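Local coordinates for protein 5-carboxyvanillate decarboxylase (PDB 4NG3) that probably catalyses the metal-dependent decarboxylation of 5-carboxyvanillate, as an amidohydrolase-family enzyme with a manganese ion in its active site, at residues L4-E9 and W294-P299; S30-L35 and H174-S179; L225-E230 and T270-E275. One frame throughout, in Å; residues are numbered along the deposited sequence.

Overall arrangement
From the N terminus, strand 5-11 lines up beside the loop that follows strand 292-293, so contact 1 joins the first and last strands of the eight-stranded parallel barrel and closes nearly the whole chain into one loop. Contacts 2 and 3 both nest inside it, one after the other. Contact 2 ties the turn entering helix 33-40 to the loop after strand 171-174, and contact 3 joins the ends of strands 223-225 and 267-270. Contacts 1 and 3 meet at the active site, which contact 2 reaches through His174, Pro175 and Leu35: Glu8, Asp297 and His174 share the manganese, while Ser272 and His227 of contact 3 hydrogen-bond to Glu8 and Asp297. Pro175 packs against His227 and Glu230.

Contact 1. Residues L4-E9 and W294-P299; sequences LIATEE and WAIDYP. With MN (manganese (II) ion), chain I; 1DF (4-hydroxy-3-methoxy-5-nitrobenzoic acid), chain J.
Glu9 sends CG anti to its carbonyl carbon (chi1 -44°) and bends at chi2, which carries its carboxylate across to the backbone of Ile296, Asp297 and Tyr298. Its OE1 accepts from Ile296 N at 2.9 Å and, less closely, from Asp297 N at 3.3 Å, both on the syn side. Glu8 N reaches the same oxygen from above the carboxylate plane, giving OE1 three N-H donors, while OE2 takes Tyr298 N at 2.9 Å. Glu8 instead runs extended beside Asp297, the two side chains pointing the same way, their carboxylate planes 74° apart. These are metal ligands from the first and last strand ends of a (beta/alpha)8 barrel, as in the amidohydrolases: Glu8 OE2 lies 2.2 Å from the manganese, and Asp297 OD1, His174, water 2 and the nitrobenzoate's O3 and O11 complete the site. Glu8 OE1 hydrogen-bonds to Tyr172 and Ser272, and Asp297 OD2 to His227. At the other end of the contact, Thr7 OG1 donates to Trp294 O at 2.9 Å from above the carbonyl plane. Leu4 CD2 sits over one face of the indole, 3.6 Å from the centroid of its six-membered ring, and Ala6 CB approaches Trp294 CZ3 obliquely at 3.6 Å.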
loop_
_atom_site.group_PDB
_atom_site.type_symbol
_atom_site.label_atom_id
_atom_site.label_comp_id
_atom_site.label_asym_id
_atom_site.label_seq_id
_atom_site.Cartn_x
_atom_site.Cartn_y
_atom_site.Cartn_z
ATOM N N LEU A 4 0.965 -4.273 29.735
ATOM C CA LEU A 4 0.481 -4.478 28.375
ATOM C C LEU A 4 -0.902 -3.877 28.181
ATOM O O LEU A 4 -1.866 -4.319 28.806
ATOM C CB LEU A 4 0.481 -5.972 28.034
ATOM C CG LEU A 4 1.851 -6.551 27.660
ATOM C CD1 LEU A 4 1.887 -8.068 27.845
ATOM C CD2 LEU A 4 2.205 -6.184 26.232
ATOM N N ILE A 5 -0.980 -2.848 27.335
ATOM C CA ILE A 5 -2.252 -2.230 26.963
ATOM C C ILE A 5 -2.499 -2.452 25.480
ATOM O O ILE A 5 -1.840 -1.856 24.628
ATOM C CB ILE A 5 -2.260 -0.711 27.272
ATOM C CG1 ILE A 5 -2.082 -0.470 28.780
ATOM C CG2 ILE A 5 -3.548 -0.065 26.758
ATOM C CD1 ILE A 5 -1.990 1.006 29.170
ATOM N N ALA A 6 -3.459 -3.317 25.169
ATOM C CA ALA A 6 -3.750 -3.662 23.780
ATOM C C ALA A 6 -4.688 -2.612 23.178
ATOM O O ALA A 6 -5.744 -2.336 23.743
ATOM C CB ALA A 6 -4.367 -5.060 23.714
ATOM N N THR A 7 -4.315 -2.020 22.038
ATOM C CA THR A 7 -5.007 -0.808 21.584
ATOM C C THR A 7 -6.035 -0.948 20.458
ATOM O O THR A 7 -6.634 0.047 20.067
ATOM C CB THR A 7 -4.004 0.304 21.169
ATOM O OG1 THR A 7 -3.076 -0.221 20.209
ATOM C CG2 THR A 7 -3.246 0.790 22.366
ATOM N N GLU A 8 -6.241 -2.148 19.924
ATOM C CA GLU A 8 -7.209 -2.292 18.832
ATOM C C GLU A 8 -8.138 -3.473 19.079
ATOM O O GLU A 8 -8.218 -4.403 18.282
ATOM C CB GLU A 8 -6.520 -2.422 17.458
ATOM C CG GLU A 8 -7.479 -2.197 16.270
ATOM C CD GLU A 8 -6.832 -2.467 14.916
ATOM O OE1 GLU A 8 -5.802 -1.829 14.596
ATOM O OE2 GLU A 8 -7.348 -3.326 14.172
ATOM N N GLU A 9 -8.853 -3.423 20.192
ATOM C CA GLU A 9 -9.587 -4.592 20.637
ATOM C C GLU A 9 -11.071 -4.412 20.388
ATOM O O GLU A 9 -11.721 -3.547 20.978
ATOM C CB GLU A 9 -9.265 -4.866 22.099
ATOM C CG GLU A 9 -7.760 -4.747 22.398
ATOM C CD GLU A 9 -6.910 -5.497 21.368
ATOM O OE1 GLU A 9 -5.914 -4.925 20.856
ATOM O OE2 GLU A 9 -7.252 -6.662 21.067
ATOM N N TRP A 294 1.538 -1.159 20.925
ATOM C CA TRP A 294 1.211 -2.566 20.757
ATOM C C TRP A 294 -0.298 -2.742 20.716
ATOM O O TRP A 294 -1.036 -1.992 21.359
ATOM C CB TRP A 294 1.812 -3.354 21.927
ATOM C CG TRP A 294 1.452 -4.797 21.934
ATOM C CD1 TRP A 294 1.919 -5.761 21.083
ATOM C CD2 TRP A 294 0.558 -5.456 22.837
ATOM N NE1 TRP A 294 1.358 -6.972 21.392
ATOM C CE2 TRP A 294 0.525 -6.816 22.471
ATOM C CE3 TRP A 294 -0.229 -5.023 23.912
ATOM C CZ2 TRP A 294 -0.260 -7.754 23.141
ATOM C CZ3 TRP A 294 -1.002 -5.952 24.586
ATOM C CH2 TRP A 294 -1.011 -7.307 24.200
ATOM N N ALA A 295 -0.758 -3.738 19.970
ATOM C CA ALA A 295 -2.158 -4.130 19.977
ATOM C C ALA A 295 -2.270 -5.603 19.631
ATOM O O ALA A 295 -1.306 -6.208 19.160
ATOM C CB ALA A 295 -2.958 -3.296 18.986
ATOM N N ILE A 296 -3.458 -6.168 19.839
ATOM C CA ILE A 296 -3.698 -7.575 19.532
ATOM C C ILE A 296 -4.580 -7.731 18.314
ATOM O O ILE A 296 -4.305 -8.582 17.471
ATOM C CB ILE A 296 -4.403 -8.310 20.697
ATOM C CG1 ILE A 296 -3.531 -8.298 21.946
ATOM C CG2 ILE A 296 -4.764 -9.773 20.304
ATOM C CD1 ILE A 296 -4.280 -8.737 23.190
ATOM N N ASP A 297 -5.622 -6.899 18.229
ATOM C CA ASP A 297 -6.697 -7.044 17.236
ATOM C C ASP A 297 -7.624 -8.227 17.582
ATOM O O ASP A 297 -8.154 -8.897 16.686
ATOM C CB ASP A 297 -6.124 -7.200 15.810
ATOM C CG ASP A 297 -6.910 -6.433 14.757
ATOM O OD1 ASP A 297 -8.099 -6.115 14.982
ATOM O OD2 ASP A 297 -6.326 -6.164 13.678
ATOM N N TYR A 298 -7.816 -8.475 18.878
ATOM C CA TYR A 298 -8.777 -9.466 19.365
ATOM C C TYR A 298 -10.197 -8.992 19.015
ATOM O O TYR A 298 -10.473 -7.789 19.084
ATOM C CB TYR A 298 -8.637 -9.595 20.890
ATOM C CG TYR A 298 -9.507 -10.661 21.505
ATOM C CD1 TYR A 298 -9.095 -11.980 21.528
ATOM C CD2 TYR A 298 -10.739 -10.344 22.072
ATOM C CE1 TYR A 298 -9.888 -12.967 22.082
ATOM C CE2 TYR A 298 -11.541 -11.323 22.622
ATOM C CZ TYR A 298 -11.106 -12.634 22.627
ATOM O OH TYR A 298 -11.886 -13.623 23.178
ATOM N N PRO A 299 -11.108 -9.920 18.653
ATOM C CA PRO A 299 -10.934 -11.372 18.529
ATOM C C PRO A 299 -10.580 -11.845 17.122
ATOM O O PRO A 299 -10.632 -13.054 16.871
ATOM C CB PRO A 299 -12.311 -11.915 18.925
ATOM C CG PRO A 299 -13.251 -10.872 18.465
ATOM C CD PRO A 299 -12.530 -9.543 18.579
HETATM MN MN MN I . -9.174 -4.524 13.804
HETATM C C1 1DF J . -11.108 -8.668 10.495
HETATM C CO1 1DF J . -9.847 -8.151 10.798
HETATM C CO2 1DF J . -12.256 -7.971 10.843
HETATM C CM1 1DF J . -9.750 -6.926 11.464
HETATM C CM2 1DF J . -12.148 -6.761 11.499
HETATM O OM 1DF J . -13.245 -6.027 11.879
HETATM C CZ 1DF J . -10.907 -6.247 11.812
HETATM C CC 1DF J . -11.294 -9.962 9.786
HETATM C CV 1DF J . -14.472 -6.166 11.252
HETATM O O1 1DF J . -10.385 -10.826 9.779
HETATM O O2 1DF J . -12.389 -10.182 9.196
HETATM O O3 1DF J . -10.890 -5.303 12.801
HETATM N N 1DF J . -8.504 -6.209 11.519
HETATM O O11 1DF J . -8.387 -5.106 12.221
HETATM O O22 1DF J . -7.478 -6.661 10.877
HETATM O O HOH W 1 0.015 -0.295 23.573
HETATM O O HOH W 2 -10.098 -4.357 15.834
#

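Contact 2. Residues S30-L35 and H174-S179; sequences SLDMIL and HPRAPS. With MN (manganese (II) ion), chain I; 1DF (4-hydroxy-3-methoxy-5-nitrobenzoic acid), chain J.
A type I beta turn from Ser30 to Met33, leading into helix 33-40, docks through Leu31 and Asp32 onto Arg176, Ala177 and Pro178, in the loop that leaves a barrel strand at the metal ligand His174. The turn carries its own capping bond, from Asp32 N to Ser30 OG. Asp32 divides its carboxylate between two partners. OD1 accepts the nearly straight N-H of Ala177 N at 3.0 Å on the syn side, tilted from the carboxylate plane, whereas OD2 forms a salt bridge with Arg176, NE at 2.6 Å and NH2 at 2.7 Å. The arginine comes side-on, both nitrogens on one face of the carboxylate and well above its plane, although OD2 lies close to the guanidinium plane. A bend at chi3 (-68°) turns the guanidinium back to this position, and His146 O holds NH1. Water 4 may also donate to OD2. Beside this polar patch Leu31 CB meets Ala177 CB at 3.8 Å, and Leu31 CD2 packs on the Pro178 ring. At the inner end of the loop, His174 ND1 donates to a lone pair of Pro175 O at 2.8 Å. From the helix, Leu35 CD2 touches the ligand's methoxy carbon CV at 3.4 Å. Two arginine nitrogens on OD2 and the Ala177 N-H on OD1 should favour the charged form of Asp32, and the ND1 bond restrains the His174 ring while NE2 binds manganese.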
loop_
_atom_site.group_PDB
_atom_site.type_symbol
_atom_site.label_atom_id
_atom_site.label_comp_id
_atom_site.label_asym_id
_atom_site.label_seq_id
_atom_site.Cartn_x
_atom_site.Cartn_y
_atom_site.Cartn_z
ATOM N N SER A 30 -22.276 -1.954 -0.786
ATOM C CA SER A 30 -20.984 -1.781 -0.118
ATOM C C SER A 30 -20.200 -3.095 0.001
ATOM O O SER A 30 -20.767 -4.151 0.285
ATOM C CB SER A 30 -21.156 -1.175 1.274
ATOM O OG SER A 30 -19.899 -1.104 1.941
ATOM N N LEU A 31 -18.891 -3.017 -0.203
ATOM C CA LEU A 31 -18.041 -4.195 -0.092
ATOM C C LEU A 31 -18.008 -4.740 1.346
ATOM O O LEU A 31 -17.629 -5.883 1.568
ATOM C CB LEU A 31 -16.628 -3.883 -0.607
ATOM C CG LEU A 31 -15.644 -5.050 -0.759
ATOM C CD1 LEU A 31 -16.158 -6.070 -1.761
ATOM C CD2 LEU A 31 -14.263 -4.548 -1.150
ATOM N N ASP A 32 -18.426 -3.928 2.317
ATOM C CA ASP A 32 -18.516 -4.391 3.703
ATOM C C ASP A 32 -19.608 -5.433 3.906
ATOM O O ASP A 32 -19.656 -6.108 4.947
ATOM C CB ASP A 32 -18.761 -3.224 4.656
ATOM C CG ASP A 32 -17.521 -2.398 4.878
ATOM O OD1 ASP A 32 -16.588 -2.901 5.543
ATOM O OD2 ASP A 32 -17.479 -1.255 4.386
ATOM N N MET A 33 -20.481 -5.562 2.916
ATOM C CA MET A 33 -21.565 -6.539 3.004
ATOM C C MET A 33 -21.033 -7.966 3.036
ATOM O O MET A 33 -21.725 -8.869 3.506
ATOM C CB MET A 33 -22.584 -6.358 1.870
ATOM C CG MET A 33 -23.454 -5.111 2.011
ATOM S SD MET A 33 -24.473 -5.109 3.516
ATOM C CE MET A 33 -25.764 -6.266 3.078
ATOM N N ILE A 34 -19.806 -8.178 2.559
ATOM C CA ILE A 34 -19.214 -9.509 2.641
ATOM C C ILE A 34 -19.011 -9.875 4.108
ATOM O O ILE A 34 -19.496 -10.911 4.566
ATOM C CB ILE A 34 -17.904 -9.639 1.828
ATOM C CG1 ILE A 34 -18.194 -9.519 0.328
ATOM C CG2 ILE A 34 -17.244 -10.979 2.096
ATOM C CD1 ILE A 34 -16.928 -9.445 -0.553
ATOM N N LEU A 35 -18.318 -9.010 4.845
ATOM C CA LEU A 35 -18.176 -9.185 6.287
ATOM C C LEU A 35 -19.538 -9.252 6.979
ATOM O O LEU A 35 -19.780 -10.120 7.820
ATOM C CB LEU A 35 -17.353 -8.037 6.885
ATOM C CG LEU A 35 -17.395 -7.894 8.403
ATOM C CD1 LEU A 35 -16.593 -9.011 9.045
ATOM C CD2 LEU A 35 -16.855 -6.525 8.842
ATOM N N HIS A 174 -9.702 3.080 11.954
ATOM C CA HIS A 174 -9.640 1.636 11.752
ATOM C C HIS A 174 -10.078 1.308 10.320
ATOM O O HIS A 174 -10.776 2.106 9.677
ATOM C CB HIS A 174 -10.551 0.963 12.788
ATOM C CG HIS A 174 -10.530 -0.534 12.750
ATOM N ND1 HIS A 174 -11.301 -1.266 11.874
ATOM C CD2 HIS A 174 -9.836 -1.435 13.486
ATOM C CE1 HIS A 174 -11.071 -2.554 12.061
ATOM N NE2 HIS A 174 -10.192 -2.684 13.039
ATOM N N PRO A 175 -9.660 0.147 9.790
ATOM C CA PRO A 175 -10.111 -0.155 8.428
ATOM C C PRO A 175 -11.587 -0.523 8.316
ATOM O O PRO A 175 -12.240 -0.863 9.302
ATOM C CB PRO A 175 -9.306 -1.403 8.070
ATOM C CG PRO A 175 -8.090 -1.331 8.911
ATOM C CD PRO A 175 -8.572 -0.759 10.217
ATOM N N ARG A 176 -12.079 -0.455 7.088
ATOM C CA ARG A 176 -13.275 -1.176 6.660
ATOM C C ARG A 176 -12.962 -1.572 5.215
ATOM O O ARG A 176 -11.881 -1.239 4.705
ATOM C CB ARG A 176 -14.534 -0.309 6.753
ATOM C CG ARG A 176 -14.530 0.921 5.867
ATOM C CD ARG A 176 -15.828 1.725 5.988
ATOM N NE ARG A 176 -16.987 1.026 5.438
ATOM C CZ ARG A 176 -18.171 1.595 5.236
ATOM N NH1 ARG A 176 -18.357 2.874 5.545
ATOM N NH2 ARG A 176 -19.170 0.886 4.725
ATOM N N ALA A 177 -13.872 -2.287 4.560
ATOM C CA ALA A 177 -13.625 -2.706 3.186
ATOM C C ALA A 177 -13.450 -1.480 2.288
ATOM O O ALA A 177 -14.017 -0.414 2.557
ATOM C CB ALA A 177 -14.773 -3.620 2.659
ATOM N N PRO A 178 -12.645 -1.625 1.229
ATOM C CA PRO A 178 -12.497 -0.619 0.175
ATOM C C PRO A 178 -13.827 0.004 -0.226
ATOM O O PRO A 178 -14.809 -0.702 -0.461
ATOM C CB PRO A 178 -11.948 -1.446 -0.980
ATOM C CG PRO A 178 -11.012 -2.392 -0.279
ATOM C CD PRO A 178 -11.731 -2.764 1.017
ATOM N N SER A 179 -13.850 1.329 -0.282
ATOM C CA SER A 179 -15.045 2.079 -0.671
ATOM C C SER A 179 -15.438 1.821 -2.132
ATOM O O SER A 179 -14.695 1.178 -2.888
ATOM C CB SER A 179 -14.785 3.573 -0.484
ATOM O OG SER A 179 -14.005 4.068 -1.559
HETATM MN MN MN I . -9.174 -4.524 13.804
HETATM C C1 1DF J . -11.108 -8.668 10.495
HETATM C CO1 1DF J . -9.847 -8.151 10.798
HETATM C CO2 1DF J . -12.256 -7.971 10.843
HETATM C CM1 1DF J . -9.750 -6.926 11.464
HETATM C CM2 1DF J . -12.148 -6.761 11.499
HETATM O OM 1DF J . -13.245 -6.027 11.879
HETATM C CZ 1DF J . -10.907 -6.247 11.812
HETATM C CC 1DF J . -11.294 -9.962 9.786
HETATM C CV 1DF J . -14.472 -6.166 11.252
HETATM O O1 1DF J . -10.385 -10.826 9.779
HETATM O O2 1DF J . -12.389 -10.182 9.196
HETATM O O3 1DF J . -10.890 -5.303 12.801
HETATM N N 1DF J . -8.504 -6.209 11.519
HETATM O O11 1DF J . -8.387 -5.106 12.221
HETATM O O22 1DF J . -7.478 -6.661 10.877
HETATM O O HOH W 3 -17.590 -0.839 -1.319
HETATM O O HOH W 4 -16.854 -0.271 2.052
HETATM O O HOH W 2 -10.098 -4.357 15.834
#

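Contact 3. Residues L225-E230 and T270-E275; sequences LGHMGE and TTSGVE. With 1DF (4-hydroxy-3-methoxy-5-nitrobenzoic acid), chain J.
Ser272 OG accepts from His227 N at 2.9 Å and is also hydrogen-bonded to Glu8 OE1, the oxygen of Glu8 that does not bind the manganese. With chi1 at 51°, OG also lies over one face of the His227 imidazole, toward the rim. Thr270 N to Leu225 O, at 2.9 Å, joins the ends of neighbouring barrel strands, and Met228 N, in the turn that follows strand 223-225, reaches Thr270 O at 2.8 Å. A type II turn then follows from Thr271 to Val274. Met228, bent at chi2 and chi3, lays CE against Val274 CG1 at 3.8 Å. Phe234 of the second subunit packs against Met228, and Arg238 of that subunit packs on His227 and hydrogen-bonds to the ligand. Within the short, weakly bonded left-handed helical turn at 227-230, His227 ND1 donates almost straight to Glu230 OE2 at 2.6 Å, in the ring plane. The single N-H of His227 NE2 is shared between nitro oxygen O11, 3.0 Å away on a bent path, and Asp297 OD2. Fixed at ND1 and flanked by Ser272, the imidazole is probably restrained in rotation, so that NE2 faces a ligand oxygen that is itself bound to the manganese.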
loop_
_atom_site.group_PDB
_atom_site.type_symbol
_atom_site.label_atom_id
_atom_site.label_comp_id
_atom_site.label_asym_id
_atom_site.label_seq_id
_atom_site.Cartn_x
_atom_site.Cartn_y
_atom_site.Cartn_z
ATOM N N LEU A 225 -3.280 4.829 13.445
ATOM C CA LEU A 225 -3.503 3.816 12.422
ATOM C C LEU A 225 -2.952 2.477 12.895
ATOM O O LEU A 225 -1.821 2.407 13.383
ATOM C CB LEU A 225 -2.794 4.194 11.120
ATOM C CG LEU A 225 -3.211 5.464 10.384
ATOM C CD1 LEU A 225 -2.353 5.622 9.117
ATOM C CD2 LEU A 225 -4.667 5.361 10.031
ATOM N N GLY A 226 -3.730 1.411 12.733
ATOM C CA GLY A 226 -3.253 0.092 13.091
ATOM C C GLY A 226 -2.463 -0.561 11.964
ATOM O O GLY A 226 -2.119 0.089 10.981
ATOM N N HIS A 227 -2.170 -1.852 12.124
ATOM C CA HIS A 227 -1.508 -2.640 11.076
ATOM C C HIS A 227 -0.198 -2.002 10.629
ATOM O O HIS A 227 0.089 -1.883 9.432
ATOM C CB HIS A 227 -2.498 -2.894 9.943
ATOM C CG HIS A 227 -3.858 -3.235 10.460
ATOM N ND1 HIS A 227 -4.936 -2.383 10.350
ATOM C CD2 HIS A 227 -4.285 -4.290 11.195
ATOM C CE1 HIS A 227 -5.981 -2.922 10.955
ATOM N NE2 HIS A 227 -5.614 -4.080 11.474
ATOM N N MET A 228 0.596 -1.631 11.632
ATOM C CA MET A 228 1.900 -1.001 11.456
ATOM C C MET A 228 1.791 0.236 10.566
ATOM O O MET A 228 2.628 0.473 9.701
ATOM C CB MET A 228 2.945 -2.006 10.914
ATOM C CG MET A 228 4.395 -1.709 11.368
ATOM S SD MET A 228 4.623 -1.790 13.160
ATOM C CE MET A 228 4.831 -3.554 13.419
ATOM N N GLY A 229 0.756 1.032 10.806
ATOM C CA GLY A 229 0.583 2.293 10.116
ATOM C C GLY A 229 0.067 2.122 8.711
ATOM O O GLY A 229 0.239 3.018 7.881
ATOM N N GLU A 230 -0.558 0.975 8.442
ATOM C CA GLU A 230 -1.083 0.655 7.112
ATOM C C GLU A 230 -0.012 0.871 6.030
ATOM O O GLU A 230 -0.304 1.317 4.906
ATOM C CB GLU A 230 -2.375 1.442 6.812
ATOM C CG GLU A 230 -3.462 1.393 7.932
ATOM C CD GLU A 230 -4.113 0.022 8.109
ATOM O OE1 GLU A 230 -3.775 -0.904 7.345
ATOM O OE2 GLU A 230 -4.971 -0.128 9.017
ATOM N N THR A 270 -0.130 1.480 15.527
ATOM C CA THR A 270 -0.132 0.278 16.352
ATOM C C THR A 270 0.337 -0.935 15.540
ATOM O O THR A 270 0.405 -0.885 14.313
ATOM C CB THR A 270 -1.513 -0.032 16.968
ATOM O OG1 THR A 270 -2.316 -0.785 16.041
ATOM C CG2 THR A 270 -2.223 1.256 17.370
ATOM N N THR A 271 0.645 -2.021 16.240
ATOM C CA THR A 271 1.190 -3.224 15.631
ATOM C C THR A 271 0.133 -4.296 15.373
ATOM O O THR A 271 0.473 -5.458 15.145
ATOM C CB THR A 271 2.280 -3.842 16.519
ATOM O OG1 THR A 271 1.706 -4.280 17.757
ATOM C CG2 THR A 271 3.386 -2.823 16.802
ATOM N N SER A 272 -1.140 -3.921 15.415
ATOM C CA SER A 272 -2.208 -4.899 15.212
ATOM C C SER A 272 -2.019 -5.692 13.923
ATOM O O SER A 272 -1.840 -5.114 12.849
ATOM C CB SER A 272 -3.571 -4.224 15.207
ATOM O OG SER A 272 -3.590 -3.133 14.311
ATOM N N GLY A 273 -2.023 -7.012 14.042
ATOM C CA GLY A 273 -1.948 -7.880 12.872
ATOM C C GLY A 273 -0.641 -7.848 12.107
ATOM O O GLY A 273 -0.552 -8.399 11.007
ATOM N N VAL A 274 0.374 -7.195 12.669
ATOM C CA VAL A 274 1.705 -7.191 12.056
ATOM C C VAL A 274 2.725 -7.591 13.119
ATOM O O VAL A 274 3.467 -6.752 13.640
ATOM C CB VAL A 274 2.077 -5.815 11.438
ATOM C CG1 VAL A 274 3.434 -5.883 10.708
ATOM C CG2 VAL A 274 0.990 -5.346 10.495
ATOM N N GLU A 275 2.766 -8.885 13.433
ATOM C CA GLU A 275 3.685 -9.391 14.459
ATOM C C GLU A 275 5.076 -9.703 13.887
ATOM O O GLU A 275 5.574 -10.830 13.964
ATOM C CB GLU A 275 3.050 -10.580 15.195
ATOM C CG GLU A 275 1.772 -10.143 15.890
ATOM C CD GLU A 275 0.853 -11.279 16.301
ATOM O OE1 GLU A 275 1.311 -12.432 16.417
ATOM O OE2 GLU A 275 -0.340 -10.994 16.523
HETATM C C1 1DF J . -11.108 -8.668 10.495
HETATM C CO1 1DF J . -9.847 -8.151 10.798
HETATM C CO2 1DF J . -12.256 -7.971 10.843
HETATM C CM1 1DF J . -9.750 -6.926 11.464
HETATM C CM2 1DF J . -12.148 -6.761 11.499
HETATM O OM 1DF J . -13.245 -6.027 11.879
HETATM C CZ 1DF J . -10.907 -6.247 11.812
HETATM C CC 1DF J . -11.294 -9.962 9.786
HETATM C CV 1DF J . -14.472 -6.166 11.252
HETATM O O1 1DF J . -10.385 -10.826 9.779
HETATM O O2 1DF J . -12.389 -10.182 9.196
HETATM O O3 1DF J . -10.890 -5.303 12.801
HETATM N N 1DF J . -8.504 -6.209 11.519
HETATM O O11 1DF J . -8.387 -5.106 12.221
HETATM O O22 1DF J . -7.478 -6.661 10.877
#